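Local coordinates for deoxyribodipyrimidine photo-lyase (Oryza sativa Japonica Group, PDB 3UMV), which uses light to split cyclobutane pyrimidine dimers in ultraviolet-damaged DNA back into two pyrimidines, with one bound FAD as cofactor, at residues 22-34 with 161-175. Numbering follows the deposited sequence.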
loop_
_atom_site.group_PDB
_atom_site.type_symbol
_atom_site.label_atom_id
_atom_site.label_comp_id
_atom_site.label_asym_id
_atom_site.label_seq_id
_atom_site.Cartn_x
_atom_site.Cartn_y
_atom_site.Cartn_z
ATOM N N HIS A 22 -18.122 -5.809 11.127
ATOM C CA HIS A 22 -17.905 -6.968 11.984
ATOM C C HIS A 22 -17.091 -6.478 13.190
ATOM O O HIS A 22 -16.111 -5.761 13.022
ATOM C CB HIS A 22 -17.136 -8.027 11.176
ATOM C CG HIS A 22 -16.961 -9.345 11.869
ATOM N ND1 HIS A 22 -16.299 -9.477 13.071
ATOM C CD2 HIS A 22 -17.324 -10.600 11.503
ATOM C CE1 HIS A 22 -16.281 -10.749 13.427
ATOM N NE2 HIS A 22 -16.895 -11.452 12.492
ATOM N N PRO A 23 -17.506 -6.835 14.414
ATOM C CA PRO A 23 -16.778 -6.362 15.601
ATOM C C PRO A 23 -15.286 -6.717 15.619
ATOM O O PRO A 23 -14.503 -5.973 16.217
ATOM C CB PRO A 23 -17.512 -7.045 16.772
ATOM C CG PRO A 23 -18.359 -8.096 16.151
ATOM C CD PRO A 23 -18.692 -7.622 14.773
ATOM N N SER A 24 -14.889 -7.816 14.984
ATOM C CA SER A 24 -13.472 -8.171 14.963
ATOM C C SER A 24 -12.670 -7.164 14.142
ATOM O O SER A 24 -11.462 -7.038 14.330
ATOM C CB SER A 24 -13.252 -9.605 14.474
ATOM O OG SER A 24 -13.786 -10.540 15.404
ATOM N N ARG A 25 -13.339 -6.421 13.259
ATOM C CA ARG A 25 -12.657 -5.381 12.478
ATOM C C ARG A 25 -12.427 -4.096 13.280
ATOM O O ARG A 25 -11.691 -3.226 12.838
ATOM C CB ARG A 25 -13.442 -5.003 11.213
ATOM C CG ARG A 25 -13.812 -6.140 10.277
ATOM C CD ARG A 25 -14.202 -5.561 8.928
ATOM N NE ARG A 25 -15.017 -6.465 8.120
ATOM C CZ ARG A 25 -14.520 -7.269 7.181
ATOM N NH1 ARG A 25 -15.328 -8.067 6.464
ATOM N NH2 ARG A 25 -13.215 -7.271 6.963
ATOM N N VAL A 26 -13.065 -3.987 14.447
ATOM C CA VAL A 26 -13.068 -2.759 15.242
ATOM C C VAL A 26 -12.268 -2.891 16.536
ATOM O O VAL A 26 -12.524 -3.767 17.350
ATOM C CB VAL A 26 -14.513 -2.326 15.583
ATOM C CG1 VAL A 26 -14.513 -1.066 16.444
ATOM C CG2 VAL A 26 -15.305 -2.102 14.301
ATOM N N ARG A 27 -11.277 -2.029 16.702
ATOM C CA ARG A 27 -10.471 -2.023 17.910
ATOM C C ARG A 27 -10.795 -0.739 18.660
ATOM O O ARG A 27 -10.540 0.354 18.165
ATOM C CB ARG A 27 -8.981 -2.111 17.552
ATOM C CG ARG A 27 -8.041 -1.915 18.727
ATOM C CD ARG A 27 -6.590 -2.227 18.357
ATOM N NE ARG A 27 -5.922 -1.102 17.708
ATOM C CZ ARG A 27 -5.165 -0.213 18.349
ATOM N NH1 ARG A 27 -4.981 -0.319 19.658
ATOM N NH2 ARG A 27 -4.588 0.783 17.683
ATOM N N VAL A 28 -11.393 -0.879 19.836
ATOM C CA VAL A 28 -11.712 0.271 20.666
ATOM C C VAL A 28 -10.464 0.657 21.457
ATOM O O VAL A 28 -10.066 -0.040 22.380
ATOM C CB VAL A 28 -12.882 -0.023 21.611
ATOM C CG1 VAL A 28 -13.114 1.152 22.540
ATOM C CG2 VAL A 28 -14.143 -0.345 20.805
ATOM N N ILE A 29 -9.837 1.758 21.056
ATOM C CA ILE A 29 -8.588 2.210 21.668
ATOM C C ILE A 29 -8.880 2.912 22.981
ATOM O O ILE A 29 -8.162 2.759 23.960
ATOM C CB ILE A 29 -7.834 3.188 20.743
ATOM C CG1 ILE A 29 -7.397 2.469 19.469
ATOM C CG2 ILE A 29 -6.623 3.780 21.457
ATOM C CD1 ILE A 29 -6.602 3.332 18.516
ATOM N N HIS A 30 -9.937 3.708 22.979
ATOM C CA HIS A 30 -10.398 4.359 24.190
ATOM C C HIS A 30 -11.917 4.451 24.174
ATOM O O HIS A 30 -12.506 4.968 23.229
ATOM C CB HIS A 30 -9.772 5.744 24.327
ATOM C CG HIS A 30 -10.071 6.402 25.635
ATOM N ND1 HIS A 30 -10.836 7.541 25.738
ATOM C CD2 HIS A 30 -9.724 6.065 26.899
ATOM C CE1 HIS A 30 -10.935 7.889 27.009
ATOM N NE2 HIS A 30 -10.273 7.006 27.735
ATOM N N PRO A 31 -12.563 3.925 25.226
ATOM C CA PRO A 31 -14.028 3.865 25.281
ATOM C C PRO A 31 -14.707 5.236 25.262
ATOM O O PRO A 31 -15.818 5.349 24.743
ATOM C CB PRO A 31 -14.296 3.155 26.609
ATOM C CG PRO A 31 -13.069 2.339 26.856
ATOM C CD PRO A 31 -11.934 3.169 26.323
ATOM N N GLY A 32 -14.060 6.253 25.822
ATOM C CA GLY A 32 -14.660 7.572 25.898
ATOM C C GLY A 32 -15.803 7.581 26.897
ATOM O O GLY A 32 -15.910 6.687 27.733
ATOM N N GLY A 33 -16.663 8.590 26.803
ATOM C CA GLY A 33 -17.799 8.719 27.699
ATOM C C GLY A 33 -18.579 9.991 27.426
ATOM O O GLY A 33 -19.379 10.049 26.493
ATOM N N GLY A 34 -18.339 11.013 28.240
ATOM C CA GLY A 34 -18.996 12.299 28.076
ATOM C C GLY A 34 -20.490 12.181 27.841
ATOM O O GLY A 34 -21.225 11.682 28.692
ATOM N N VAL A 161 -13.838 11.704 24.775
ATOM C CA VAL A 161 -13.922 11.332 23.363
ATOM C C VAL A 161 -13.482 9.898 23.157
ATOM O O VAL A 161 -12.403 9.495 23.598
ATOM C CB VAL A 161 -13.053 12.208 22.454
ATOM C CG1 VAL A 161 -13.065 11.624 21.021
ATOM C CG2 VAL A 161 -13.531 13.652 22.469
ATOM N N ALA A 162 -14.318 9.137 22.464
ATOM C CA ALA A 162 -14.011 7.752 22.170
ATOM C C ALA A 162 -13.115 7.689 20.936
ATOM O O ALA A 162 -13.248 8.499 20.020
ATOM C CB ALA A 162 -15.294 6.972 21.934
ATOM N N VAL A 163 -12.186 6.744 20.925
ATOM C CA VAL A 163 -11.359 6.536 19.736
ATOM C C VAL A 163 -11.425 5.072 19.314
ATOM O O VAL A 163 -11.102 4.174 20.104
ATOM C CB VAL A 163 -9.883 6.945 19.956
ATOM C CG1 VAL A 163 -9.121 6.819 18.641
ATOM C CG2 VAL A 163 -9.777 8.362 20.512
ATOM N N HIS A 164 -11.846 4.826 18.070
ATOM C CA HIS A 164 -11.924 3.467 17.541
ATOM C C HIS A 164 -11.022 3.387 16.324
ATOM O O HIS A 164 -10.910 4.359 15.572
ATOM C CB HIS A 164 -13.337 3.115 17.069
ATOM C CG HIS A 164 -14.366 3.083 18.159
ATOM N ND1 HIS A 164 -15.659 2.664 17.936
ATOM C CD2 HIS A 164 -14.300 3.415 19.472
ATOM C CE1 HIS A 164 -16.351 2.739 19.061
ATOM N NE2 HIS A 164 -15.552 3.203 20.007
ATOM N N GLN A 165 -10.380 2.241 16.138
ATOM C CA GLN A 165 -9.647 1.976 14.896
ATOM C C GLN A 165 -10.263 0.791 14.168
ATOM O O GLN A 165 -10.583 -0.231 14.767
ATOM C CB GLN A 165 -8.186 1.667 15.188
ATOM C CG GLN A 165 -7.376 1.333 13.937
ATOM C CD GLN A 165 -5.918 1.163 14.258
ATOM O OE1 GLN A 165 -5.557 0.432 15.177
ATOM N NE2 GLN A 165 -5.072 1.843 13.512
ATOM N N VAL A 166 -10.422 0.924 12.860
ATOM C CA VAL A 166 -11.050 -0.116 12.073
ATOM C C VAL A 166 -10.059 -0.550 11.003
ATOM O O VAL A 166 -9.472 0.296 10.335
ATOM C CB VAL A 166 -12.348 0.413 11.408
ATOM C CG1 VAL A 166 -12.956 -0.662 10.494
ATOM C CG2 VAL A 166 -13.355 0.833 12.472
ATOM N N ASP A 167 -9.832 -1.854 10.867
ATOM C CA ASP A 167 -9.074 -2.329 9.718
ATOM C C ASP A 167 -9.983 -2.325 8.503
ATOM O O ASP A 167 -10.858 -3.194 8.351
ATOM C CB ASP A 167 -8.496 -3.720 9.963
ATOM C CG ASP A 167 -7.536 -4.157 8.859
ATOM O OD1 ASP A 167 -7.564 -3.576 7.760
ATOM O OD2 ASP A 167 -6.765 -5.107 9.097
ATOM N N ALA A 168 -9.784 -1.322 7.653
ATOM C CA ALA A 168 -10.558 -1.164 6.431
ATOM C C ALA A 168 -9.787 -1.657 5.214
ATOM O O ALA A 168 -10.318 -1.656 4.105
ATOM C CB ALA A 168 -10.949 0.309 6.232
ATOM N N HIS A 169 -8.539 -2.060 5.410
ATOM C CA HIS A 169 -7.670 -2.395 4.276
ATOM C C HIS A 169 -7.588 -3.898 4.007
ATOM O O HIS A 169 -7.436 -4.333 2.865
ATOM C CB HIS A 169 -6.261 -1.857 4.519
ATOM C CG HIS A 169 -5.547 -1.450 3.268
ATOM N ND1 HIS A 169 -5.810 -0.262 2.613
ATOM C CD2 HIS A 169 -4.566 -2.060 2.567
ATOM C CE1 HIS A 169 -5.022 -0.164 1.554
ATOM N NE2 HIS A 169 -4.256 -1.241 1.507
ATOM N N ASN A 170 -7.676 -4.700 5.056
ATOM C CA ASN A 170 -7.507 -6.132 4.912
ATOM C C ASN A 170 -8.869 -6.835 4.931
ATOM O O ASN A 170 -9.787 -6.373 5.601
ATOM C CB ASN A 170 -6.640 -6.673 6.045
ATOM C CG ASN A 170 -5.213 -6.161 5.980
ATOM O OD1 ASN A 170 -4.530 -6.344 4.971
ATOM N ND2 ASN A 170 -4.768 -5.476 7.038
ATOM N N VAL A 171 -8.989 -7.943 4.199
ATOM C CA VAL A 171 -10.204 -8.754 4.235
ATOM C C VAL A 171 -10.383 -9.328 5.625
ATOM O O VAL A 171 -11.463 -9.238 6.210
ATOM C CB VAL A 171 -10.172 -9.925 3.208
ATOM C CG1 VAL A 171 -11.464 -10.719 3.277
ATOM C CG2 VAL A 171 -9.959 -9.383 1.797
ATOM N N VAL A 172 -9.325 -9.944 6.144
ATOM C CA VAL A 172 -9.358 -10.462 7.500
ATOM C C VAL A 172 -8.594 -9.467 8.369
ATOM O O VAL A 172 -7.439 -9.146 8.081
ATOM C CB VAL A 172 -8.699 -11.861 7.588
ATOM C CG1 VAL A 172 -8.799 -12.416 9.008
ATOM C CG2 VAL A 172 -9.351 -12.846 6.599
ATOM N N PRO A 173 -9.230 -8.957 9.430
ATOM C CA PRO A 173 -8.561 -7.959 10.277
ATOM C C PRO A 173 -7.180 -8.414 10.712
ATOM O O PRO A 173 -7.008 -9.583 11.081
ATOM C CB PRO A 173 -9.500 -7.854 11.478
ATOM C CG PRO A 173 -10.843 -8.197 10.923
ATOM C CD PRO A 173 -10.620 -9.215 9.851
ATOM N N VAL A 174 -6.203 -7.509 10.651
ATOM C CA VAL A 174 -4.810 -7.861 10.923
ATOM C C VAL A 174 -4.596 -8.517 12.304
ATOM O O VAL A 174 -3.798 -9.453 12.434
ATOM C CB VAL A 174 -3.886 -6.631 10.774
ATOM C CG1 VAL A 174 -4.249 -5.549 11.823
ATOM C CG2 VAL A 174 -2.429 -7.057 10.911
ATOM N N TRP A 175 -5.302 -8.041 13.329
ATOM C CA TRP A 175 -5.113 -8.576 14.683
ATOM C C TRP A 175 -5.867 -9.894 14.887
ATOM O O TRP A 175 -5.637 -10.616 15.860
ATOM C CB TRP A 175 -5.527 -7.532 15.740
ATOM C CG TRP A 175 -6.692 -6.730 15.302
ATOM C CD1 TRP A 175 -7.988 -7.161 15.178
ATOM C CD2 TRP A 175 -6.687 -5.359 14.892
ATOM N NE1 TRP A 175 -8.787 -6.140 14.725
ATOM C CE2 TRP A 175 -8.013 -5.024 14.537
ATOM C CE3 TRP A 175 -5.694 -4.381 14.800
ATOM C CZ2 TRP A 175 -8.365 -3.761 14.089
ATOM C CZ3 TRP A 175 -6.046 -3.123 14.366
ATOM C CH2 TRP A 175 -7.371 -2.819 14.022
HETATM O O HOH W 1 -11.036 -5.828 8.009
HETATM O O HOH W 2 -16.558 3.516 22.714
#
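Arg27 leaves its backbone with CG opposite the N (chi1 172°) and then bends at chi3 (83°), which swings the guanidinium side-on to Gln165, whose extended chain brings OE1 up to it. Gln165 OE1 takes two bonds in the guanidinium plane, 3.0 Å from Arg27 NE and 2.7 Å from Arg27 NH2; the NE bond lies in the amide carbonyl plane, the NH2 one above it. Gln165 NE2 is held by Asp136 O. A lysine in place of Arg27 has no second nitrogen for this side-on grip, which would probably leave Gln165 OE1 with at most one of its two bonds and the amide held mainly through NE2. Arg27 CB rests over the six-membered ring of Trp175. At its edge Trp175 NE1 gives an in-plane bond to Ser24 O (2.8 Å). Reciprocal backbone bonds between Arg27 and Gln165 make strand 26-28 the antiparallel edge strand beside 162-166 on the otherwise parallel sheet of the photolyase alpha/beta domain. A classic bulge follows: Ile29 N and His30 N both bond Val163 O. Val28 CG2 sits over a face of the His164 ring, 4.0 Å from its centroid. At the other end Arg25 NH2 reaches Val171 O (2.7 Å) and, through a water, Asp167 O and Asn170 O, while Arg25 NH1 bonds Tyr199 O.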